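Local coordinates for YfnB (Bacillus subtilis, PDB 3ED5), which is a putative hydrolase of the haloacid dehalogenase superfamily, possibly acting as a 5'-nucleotidase, at residues A[8-13]-A[119-124]; A[107-112]-A[139-144]. All coordinates share one frame; numbering follows the deposited sequence.

Interaction 1 (A[8-13]-A[119-124])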
loop_
_atom_site.group_PDB
_atom_site.type_symbol
_atom_site.label_atom_id
_atom_site.label_comp_id
_atom_site.label_asym_id
_atom_site.label_seq_id
_atom_site.Cartn_x
_atom_site.Cartn_y
_atom_site.Cartn_z
ATOM N N ARG A 8 5.752 -16.621 -12.285
ATOM C CA ARG A 8 6.018 -15.807 -13.468
ATOM C C ARG A 8 5.605 -14.356 -13.281
ATOM O O ARG A 8 6.182 -13.470 -13.913
ATOM C CB ARG A 8 5.284 -16.386 -14.669
ATOM C CG ARG A 8 5.893 -17.714 -15.113
ATOM C CD ARG A 8 5.464 -18.083 -16.522
ATOM N NE ARG A 8 4.043 -18.436 -16.591
ATOM C CZ ARG A 8 3.573 -19.667 -16.413
ATOM N NH1 ARG A 8 4.407 -20.668 -16.132
ATOM N NH2 ARG A 8 2.270 -19.895 -16.521
ATOM N N THR A 9 4.618 -14.135 -12.411
ATOM C CA THR A 9 3.930 -12.861 -12.305
ATOM C C THR A 9 3.966 -12.453 -10.841
ATOM O O THR A 9 3.488 -13.218 -9.991
ATOM C CB THR A 9 2.474 -13.041 -12.735
ATOM O OG1 THR A 9 2.444 -13.616 -14.054
ATOM C CG2 THR A 9 1.716 -11.689 -12.737
ATOM N N LEU A 10 4.496 -11.256 -10.557
ATOM C CA LEU A 10 4.557 -10.744 -9.169
ATOM C C LEU A 10 3.684 -9.499 -9.063
ATOM O O LEU A 10 3.831 -8.570 -9.876
ATOM C CB LEU A 10 6.007 -10.410 -8.731
ATOM C CG LEU A 10 6.995 -11.561 -9.032
ATOM C CD1 LEU A 10 8.426 -11.136 -8.679
ATOM C CD2 LEU A 10 6.604 -12.853 -8.294
ATOM N N LEU A 11 2.767 -9.498 -8.095
ATOM C CA LEU A 11 1.920 -8.351 -7.842
ATOM C C LEU A 11 2.401 -7.685 -6.546
ATOM O O LEU A 11 2.410 -8.315 -5.488
ATOM C CB LEU A 11 0.455 -8.778 -7.672
ATOM C CG LEU A 11 -0.121 -9.770 -8.722
ATOM C CD1 LEU A 11 -1.596 -10.042 -8.396
ATOM C CD2 LEU A 11 -0.002 -9.242 -10.154
ATOM N N PHE A 12 2.807 -6.431 -6.659
ATOM C CA PHE A 12 3.346 -5.738 -5.491
ATOM C C PHE A 12 2.378 -4.660 -5.039
ATOM O O PHE A 12 1.936 -3.826 -5.817
ATOM C CB PHE A 12 4.674 -5.036 -5.848
ATOM C CG PHE A 12 5.874 -5.923 -5.799
ATOM C CD1 PHE A 12 6.611 -6.091 -4.628
ATOM C CD2 PHE A 12 6.297 -6.586 -6.960
ATOM C CE1 PHE A 12 7.739 -6.958 -4.602
ATOM C CE2 PHE A 12 7.435 -7.422 -6.950
ATOM C CZ PHE A 12 8.146 -7.609 -5.783
ATOM N N ASP A 13 2.102 -4.668 -3.743
ATOM C CA ASP A 13 1.547 -3.508 -3.063
ATOM C C ASP A 13 2.610 -2.388 -3.067
ATOM O O ASP A 13 3.803 -2.649 -3.239
ATOM C CB ASP A 13 1.168 -3.926 -1.635
ATOM C CG ASP A 13 0.719 -2.754 -0.779
ATOM O OD1 ASP A 13 -0.364 -2.172 -1.039
ATOM O OD2 ASP A 13 1.462 -2.449 0.158
ATOM N N PHE A 119 10.860 -11.698 -14.147
ATOM C CA PHE A 119 9.446 -11.846 -13.817
ATOM C C PHE A 119 8.669 -10.695 -14.420
ATOM O O PHE A 119 9.251 -9.638 -14.728
ATOM C CB PHE A 119 9.252 -11.814 -12.288
ATOM C CG PHE A 119 9.989 -12.892 -11.549
ATOM C CD1 PHE A 119 9.376 -14.125 -11.289
ATOM C CD2 PHE A 119 11.298 -12.691 -11.107
ATOM C CE1 PHE A 119 10.064 -15.131 -10.607
ATOM C CE2 PHE A 119 12.002 -13.702 -10.444
ATOM C CZ PHE A 119 11.383 -14.924 -10.181
ATOM N N ASP A 120 7.362 -10.879 -14.584
ATOM C CA ASP A 120 6.485 -9.790 -15.001
ATOM C C ASP A 120 5.984 -9.110 -13.733
ATOM O O ASP A 120 5.411 -9.767 -12.844
ATOM C CB ASP A 120 5.313 -10.327 -15.813
ATOM C CG ASP A 120 5.753 -10.953 -17.113
ATOM O OD1 ASP A 120 6.743 -10.477 -17.699
ATOM O OD2 ASP A 120 5.090 -11.918 -17.545
ATOM N N LEU A 121 6.223 -7.803 -13.610
ATOM C CA LEU A 121 5.854 -7.117 -12.365
ATOM C C LEU A 121 4.637 -6.215 -12.557
ATOM O O LEU A 121 4.540 -5.513 -13.556
ATOM C CB LEU A 121 7.032 -6.261 -11.862
ATOM C CG LEU A 121 8.405 -6.926 -11.843
ATOM C CD1 LEU A 121 9.474 -5.961 -11.301
ATOM C CD2 LEU A 121 8.401 -8.262 -11.056
ATOM N N TYR A 122 3.730 -6.226 -11.586
ATOM C CA TYR A 122 2.568 -5.355 -11.626
ATOM C C TYR A 122 2.403 -4.708 -10.253
ATOM O O TYR A 122 2.824 -5.265 -9.238
ATOM C CB TYR A 122 1.284 -6.105 -11.892
ATOM C CG TYR A 122 1.313 -6.745 -13.263
ATOM C CD1 TYR A 122 0.823 -6.046 -14.371
ATOM C CD2 TYR A 122 1.869 -8.006 -13.443
ATOM C CE1 TYR A 122 0.865 -6.616 -15.660
ATOM C CE2 TYR A 122 1.908 -8.598 -14.749
ATOM C CZ TYR A 122 1.410 -7.882 -15.823
ATOM O OH TYR A 122 1.421 -8.411 -17.104
ATOM N N ILE A 123 1.728 -3.571 -10.254
ATOM C CA ILE A 123 1.361 -2.889 -8.994
ATOM C C ILE A 123 -0.132 -3.137 -8.707
ATOM O O ILE A 123 -0.948 -3.061 -9.627
ATOM C CB ILE A 123 1.590 -1.360 -9.068
ATOM C CG1 ILE A 123 3.092 -1.009 -9.145
ATOM C CG2 ILE A 123 0.899 -0.650 -7.851
ATOM C CD1 ILE A 123 3.868 -1.346 -7.869
ATOM N N VAL A 124 -0.469 -3.429 -7.437
ATOM C CA VAL A 124 -1.861 -3.567 -6.997
ATOM C C VAL A 124 -2.018 -2.663 -5.764
ATOM O O VAL A 124 -1.384 -2.892 -4.728
ATOM C CB VAL A 124 -2.311 -5.046 -6.747
ATOM C CG1 VAL A 124 -2.384 -5.795 -8.141
ATOM C CG2 VAL A 124 -1.358 -5.787 -5.737
HETATM O O HOH W 1 2.465 -12.258 -16.379
#

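Interaction 2 (A[107-112]-A[139-144])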
loop_
_atom_site.group_PDB
_atom_site.type_symbol
_atom_site.label_atom_id
_atom_site.label_comp_id
_atom_site.label_asym_id
_atom_site.label_seq_id
_atom_site.Cartn_x
_atom_site.Cartn_y
_atom_site.Cartn_z
ATOM N N GLY A 107 16.473 -1.577 0.130
ATOM C CA GLY A 107 16.713 -2.552 -0.944
ATOM C C GLY A 107 15.676 -2.612 -2.054
ATOM O O GLY A 107 15.856 -3.418 -2.987
ATOM N N ALA A 108 14.605 -1.799 -1.981
ATOM C CA ALA A 108 13.506 -1.907 -2.968
ATOM C C ALA A 108 13.953 -1.643 -4.399
ATOM O O ALA A 108 13.547 -2.377 -5.318
ATOM C CB ALA A 108 12.295 -0.998 -2.594
ATOM N N PHE A 109 14.783 -0.624 -4.618
ATOM C CA PHE A 109 15.157 -0.297 -6.009
ATOM C C PHE A 109 15.962 -1.447 -6.632
ATOM O O PHE A 109 15.663 -1.894 -7.756
ATOM C CB PHE A 109 15.913 1.030 -6.122
ATOM C CG PHE A 109 16.148 1.458 -7.525
ATOM C CD1 PHE A 109 15.250 2.322 -8.149
ATOM C CD2 PHE A 109 17.255 0.984 -8.246
ATOM C CE1 PHE A 109 15.438 2.733 -9.470
ATOM C CE2 PHE A 109 17.444 1.379 -9.578
ATOM C CZ PHE A 109 16.534 2.272 -10.175
ATOM N N ASP A 110 16.974 -1.919 -5.911
ATOM C CA ASP A 110 17.814 -3.004 -6.442
ATOM C C ASP A 110 16.990 -4.289 -6.649
ATOM O O ASP A 110 17.165 -4.998 -7.676
ATOM C CB ASP A 110 19.010 -3.261 -5.532
ATOM C CG ASP A 110 20.004 -2.105 -5.527
ATOM O OD1 ASP A 110 19.963 -1.234 -6.444
ATOM O OD2 ASP A 110 20.831 -2.062 -4.590
ATOM N N LEU A 111 16.104 -4.574 -5.692
ATOM C CA LEU A 111 15.230 -5.760 -5.791
ATOM C C LEU A 111 14.359 -5.677 -7.036
ATOM O O LEU A 111 14.379 -6.577 -7.890
ATOM C CB LEU A 111 14.350 -5.943 -4.550
ATOM C CG LEU A 111 13.337 -7.091 -4.769
ATOM C CD1 LEU A 111 14.063 -8.427 -4.441
ATOM C CD2 LEU A 111 12.048 -6.947 -4.057
ATOM N N ILE A 112 13.595 -4.601 -7.167
ATOM C CA ILE A 112 12.700 -4.448 -8.324
ATOM C C ILE A 112 13.472 -4.500 -9.668
ATOM O O ILE A 112 13.037 -5.149 -10.622
ATOM C CB ILE A 112 11.854 -3.168 -8.173
ATOM C CG1 ILE A 112 10.872 -3.325 -6.982
ATOM C CG2 ILE A 112 11.132 -2.772 -9.470
ATOM C CD1 ILE A 112 9.903 -4.559 -7.109
ATOM N N SER A 139 10.583 8.104 -7.402
ATOM C CA SER A 139 11.544 7.164 -6.804
ATOM C C SER A 139 12.256 6.315 -7.886
ATOM O O SER A 139 13.130 5.507 -7.560
ATOM C CB SER A 139 10.799 6.201 -5.860
ATOM O OG SER A 139 9.816 5.432 -6.576
ATOM N N GLY A 140 11.847 6.483 -9.138
ATOM C CA GLY A 140 12.420 5.688 -10.266
ATOM C C GLY A 140 11.892 4.268 -10.431
ATOM O O GLY A 140 12.422 3.526 -11.270
ATOM N N LEU A 141 10.907 3.867 -9.632
ATOM C CA LEU A 141 10.356 2.499 -9.703
ATOM C C LEU A 141 9.400 2.302 -10.861
ATOM O O LEU A 141 9.297 1.178 -11.379
ATOM C CB LEU A 141 9.655 2.082 -8.413
ATOM C CG LEU A 141 10.530 1.945 -7.155
ATOM C CD1 LEU A 141 9.626 1.609 -5.995
ATOM C CD2 LEU A 141 11.557 0.829 -7.333
ATOM N N PHE A 142 8.733 3.374 -11.277
ATOM C CA PHE A 142 7.625 3.302 -12.256
ATOM C C PHE A 142 7.908 2.425 -13.511
ATOM O O PHE A 142 7.099 1.569 -13.837
ATOM C CB PHE A 142 7.236 4.722 -12.701
ATOM C CG PHE A 142 6.063 4.769 -13.626
ATOM C CD1 PHE A 142 4.775 4.798 -13.116
ATOM C CD2 PHE A 142 6.255 4.758 -15.012
ATOM C CE1 PHE A 142 3.667 4.834 -13.973
ATOM C CE2 PHE A 142 5.158 4.798 -15.870
ATOM C CZ PHE A 142 3.870 4.811 -15.343
ATOM N N PRO A 143 9.026 2.655 -14.206
ATOM C CA PRO A 143 9.205 1.940 -15.482
ATOM C C PRO A 143 9.371 0.415 -15.390
ATOM O O PRO A 143 9.295 -0.283 -16.435
ATOM C CB PRO A 143 10.487 2.563 -16.057
ATOM C CG PRO A 143 10.686 3.814 -15.278
ATOM C CD PRO A 143 10.194 3.510 -13.920
ATOM N N PHE A 144 9.625 -0.106 -14.188
ATOM C CA PHE A 144 9.901 -1.530 -14.032
ATOM C C PHE A 144 8.627 -2.371 -14.046
ATOM O O PHE A 144 8.704 -3.600 -14.096
ATOM C CB PHE A 144 10.677 -1.798 -12.720
ATOM C CG PHE A 144 12.049 -1.191 -12.693
ATOM C CD1 PHE A 144 13.092 -1.750 -13.434
ATOM C CD2 PHE A 144 12.315 -0.078 -11.916
ATOM C CE1 PHE A 144 14.384 -1.198 -13.415
ATOM C CE2 PHE A 144 13.601 0.498 -11.894
ATOM C CZ PHE A 144 14.643 -0.072 -12.641
#

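Interaction 1 (A[8-13]-A[119-124])
Strands T9-F12 and D120-V124 run parallel side by side, their short axes within 4.5 Å at 27°, and five main-chain hydrogen bonds join them, from D120 N to R8 O just before the first strand to V124 N to F12 O at the other end. L10, F12, L121 and I123 occupy one face of the sheet, T9, L11, D120 and Y122 the other. On the first, L10 and L121 lie side by side pointing the same way, CD1 of L10 being 3.7 Å from CD2 of L121. That L121 methyl also sits at the edge of the F12 ring, 4.3 Å from CE2 of F12. The same L10 CD1 makes an off-centre CH-pi contact with F119, 4.2 Å from the ring centroid. An alanine in place of F119, keeping only CB against L10 CD1, would remove the ring and would probably open a gap beside L10 at this end of the strand pair. On the opposite face CG2 of T9 meets CE2 of Y122 at 3.7 Å, while L11 CD2 packs on Y122 CB at 3.8 Å and L11 CB lies 4.0 Å from V124 CG2. A water joins T9 OG1 to D120 OD2, to which it donates at 2.9 Å; the hydroxyl of Y122 bonds K146. D13, the probable nucleophile, follows directly after F12, with OD1 salt-bridged to K158 and OD2 hydrogen-bonded to T17; K158 also bonds V124 O. This is the centre of the Rossmann-like HAD core: strand 179-183 flanks 9-12, strand 147-150 lies beyond 120-125, and helices 108-116 and 226-230 cover the face bearing L10 and F12.

Interaction 2 (A[107-112]-A[139-144])
F109 and F144 form an offset edge-to-face pair, the edge of F144 directed at the face of F109 with centroids 5.5 Å apart and planes at 85°. CE2 of F144 comes 3.8 Å from both CE1 and CZ of F109. CG of F109, anti to the backbone N (chi1 -173°), swings toward the loop, and the ring also passes the backbone carbonyls of S139 and G140; G140 O is 3.6 Å from F109 CE1. The remaining side-chain contacts are made by aliphatic groups. I112 CG2 lies 3.4 Å from F144 CB, the two side chains crossing obliquely. L141 reaches between the two helical residues with one methyl: CD2 lies 4.1 Å from F109 CD1 and equally far from I112 CB. In the backbone, G140, with positive phi, closes the preceding helix in a Schellman motif; a CB there would sit only 3.3 Å from F109 CE1, a tight fit. Apolar contact thus joins the first turn and a half of helix 108-116 to the connection between helix 129-138 and strand 147-150. F144 extends along the same helix to S113 and Q116, L141 also packs on L136 of helix 129-138, and on another side of helix 108-116 L111 meets L226 and Y227 of helix 226-230.

How the interactions relate
Interaction 1 is buried sheet core, held chiefly by backbone hydrogen bonds between adjacent strands, with side chains packing on both faces. Interaction 2 lies nearer the surface, partly buried, and joins a helix to a loop by side-chain packing, aromatic and aliphatic. Helix 108-116 leads directly into strand 120-125, so the two share a continuous piece of chain, and their segments alternate in sequence. They also touch: CZ of F12 meets CD1 of I112 at 3.8 Å, and L121 CD1 packs against the carbonyl oxygens of I112 and F144. Only interaction 1 includes the probable nucleophile, whose side chain is about 10 Å from that of I112.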